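Local coordinates for protein Ufm1-specific protease (Caenorhabditis elegans, PDB 5EJJ) that acts as a thiol protease that hydrolyses the peptide bond at the C-terminal glycine of the ubiquitin-like modifier Ufm1, releasing it from its targets, at residues E125-V130 / D198-T203. Sequence-based numbering, arbitrary orientation.
Sequences EGASCV and DVIEFT
With CG1 of Val130 in the crowded position between its backbone N and carbonyl carbon (chi1 59°) and CG1 of Val199 anti to its own N (chi1 179°), the two valines meet obliquely on one face of a parallel strand pair. Away from the active site, this pairing of 127-130 with 199-201 joins the second and third strands from the 235-247 edge of a five-stranded mixed sheet and illustrates how such a sheet accommodates a parallel neighbour: strand 127-139 has 199-205 on one side and antiparallel 235-247 on the other, and takes backbone bonds from both. Across the parallel seam, Ser128 and Val130 each use their N-H and C=O, hydrogen-bonding to Asp198 and Ile200, and to Ile200 and Phe202, respectively. Ser128 N reaches Asp198 O at 2.9 Å, nearly along the C=O axis. In the two middle bonds, Ile200 N to Ser128 O and Val130 N to Ile200 O, each donor stands above the carbonyl plane. The straightest of the four bonds is Phe202 N to Val130 O at 2.8 Å, with an N-H...O angle of 176°.

On the face bearing Cys129 and Ile200, Ile200 CG1, anti to its carbonyl carbon, lies beside the backbone N, and CD1 reaches back to Ala127 CB at 3.5 Å. Cys129 SG, 5.3 Å from the Phe202 ring centroid, makes an oblique sulfur-aromatic contact, while the ring packs against Leu171 and Ile173 of strand 171-173. On the valine face, the buried Ser128 OG is satisfied by Pro195 O, and Glu201 OE1 is hydrogen-bonded to Ser345 OG. Between these polar groups, Val130 CG1 lies 3.4 Å from Val199 CG1.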
loop_
_atom_site.group_PDB
_atom_site.type_symbol
_atom_site.label_atom_id
_atom_site.label_comp_id
_atom_site.label_asym_id
_atom_site.label_seq_id
_atom_site.Cartn_x
_atom_site.Cartn_y
_atom_site.Cartn_z
ATOM N N GLU A 125 -10.173 5.112 -6.773
ATOM C CA GLU A 125 -10.911 6.274 -7.206
ATOM C C GLU A 125 -10.506 7.389 -6.267
ATOM O O GLU A 125 -10.331 7.147 -5.078
ATOM C CB GLU A 125 -12.383 5.968 -7.037
ATOM C CG GLU A 125 -13.302 6.798 -7.857
ATOM C CD GLU A 125 -14.749 6.346 -7.702
ATOM O OE1 GLU A 125 -15.044 5.125 -7.880
ATOM O OE2 GLU A 125 -15.587 7.223 -7.380
ATOM N N GLY A 126 -10.304 8.592 -6.799
ATOM C CA GLY A 126 -10.104 9.774 -5.974
ATOM C C GLY A 126 -8.676 10.153 -5.617
ATOM O O GLY A 126 -7.726 9.386 -5.786
ATOM N N ALA A 127 -8.528 11.370 -5.116
ATOM C CA ALA A 127 -7.245 11.825 -4.598
ATOM C C ALA A 127 -7.238 11.686 -3.070
ATOM O O ALA A 127 -8.290 11.498 -2.459
ATOM C CB ALA A 127 -6.995 13.264 -5.013
ATOM N N SER A 128 -6.058 11.755 -2.462
ATOM C CA SER A 128 -5.940 11.794 -1.009
ATOM C C SER A 128 -5.590 13.192 -0.528
ATOM O O SER A 128 -4.513 13.676 -0.847
ATOM C CB SER A 128 -4.836 10.853 -0.538
ATOM O OG SER A 128 -5.255 9.510 -0.619
ATOM N N CYS A 129 -6.474 13.834 0.242
ATOM C CA CYS A 129 -6.114 15.056 0.979
ATOM C C CYS A 129 -5.420 14.698 2.278
ATOM O O CYS A 129 -5.840 13.770 2.946
ATOM C CB CYS A 129 -7.353 15.848 1.335
ATOM S SG CYS A 129 -8.353 16.237 -0.069
ATOM N N VAL A 130 -4.389 15.441 2.663
ATOM C CA VAL A 130 -3.667 15.104 3.884
ATOM C C VAL A 130 -3.200 16.346 4.668
ATOM O O VAL A 130 -2.941 17.386 4.090
ATOM C CB VAL A 130 -2.476 14.200 3.538
ATOM C CG1 VAL A 130 -1.576 14.902 2.585
ATOM C CG2 VAL A 130 -1.707 13.802 4.765
ATOM N N ASP A 198 -1.847 10.573 -5.718
ATOM C CA ASP A 198 -2.302 11.928 -6.034
ATOM C C ASP A 198 -2.782 12.630 -4.763
ATOM O O ASP A 198 -3.888 12.378 -4.273
ATOM C CB ASP A 198 -3.355 11.933 -7.143
ATOM C CG ASP A 198 -2.889 11.176 -8.364
ATOM O OD1 ASP A 198 -1.666 10.915 -8.440
ATOM O OD2 ASP A 198 -3.730 10.827 -9.226
ATOM N N VAL A 199 -1.927 13.513 -4.248
ATOM C CA VAL A 199 -2.039 14.021 -2.892
ATOM C C VAL A 199 -2.110 15.535 -2.870
ATOM O O VAL A 199 -1.171 16.179 -3.304
ATOM C CB VAL A 199 -0.795 13.630 -2.096
ATOM C CG1 VAL A 199 -0.877 14.156 -0.710
ATOM C CG2 VAL A 199 -0.639 12.137 -2.051
ATOM N N ILE A 200 -3.213 16.095 -2.373
ATOM C CA ILE A 200 -3.325 17.525 -2.077
ATOM C C ILE A 200 -3.013 17.783 -0.582
ATOM O O ILE A 200 -3.844 17.497 0.291
ATOM C CB ILE A 200 -4.766 18.035 -2.361
ATOM C CG1 ILE A 200 -5.246 17.562 -3.719
ATOM C CG2 ILE A 200 -4.868 19.545 -2.284
ATOM C CD1 ILE A 200 -6.201 16.413 -3.630
ATOM N N GLU A 201 -1.829 18.321 -0.282
ATOM C CA GLU A 201 -1.437 18.615 1.102
ATOM C C GLU A 201 -2.002 19.932 1.651
ATOM O O GLU A 201 -1.904 20.949 0.986
ATOM C CB GLU A 201 0.075 18.657 1.189
ATOM C CG GLU A 201 0.629 18.925 2.568
ATOM C CD GLU A 201 2.077 18.427 2.713
ATOM O OE1 GLU A 201 2.897 19.165 3.312
ATOM O OE2 GLU A 201 2.392 17.294 2.237
ATOM N N PHE A 202 -2.583 19.917 2.858
ATOM C CA PHE A 202 -3.069 21.147 3.528
ATOM C C PHE A 202 -2.389 21.435 4.865
ATOM O O PHE A 202 -1.759 20.565 5.476
ATOM C CB PHE A 202 -4.559 21.106 3.827
ATOM C CG PHE A 202 -5.432 20.993 2.628
ATOM C CD1 PHE A 202 -5.492 19.809 1.902
ATOM C CD2 PHE A 202 -6.270 22.036 2.271
ATOM C CE1 PHE A 202 -6.351 19.679 0.820
ATOM C CE2 PHE A 202 -7.141 21.931 1.182
ATOM C CZ PHE A 202 -7.179 20.751 0.459
ATOM N N THR A 203 -2.542 22.673 5.323
ATOM C CA THR A 203 -2.093 23.044 6.655
ATOM C C THR A 203 -3.313 23.120 7.552
ATOM O O THR A 203 -4.291 23.795 7.215
ATOM C CB THR A 203 -1.358 24.369 6.654
ATOM O OG1 THR A 203 -0.061 24.178 6.080
ATOM C CG2 THR A 203 -1.181 24.849 8.077
#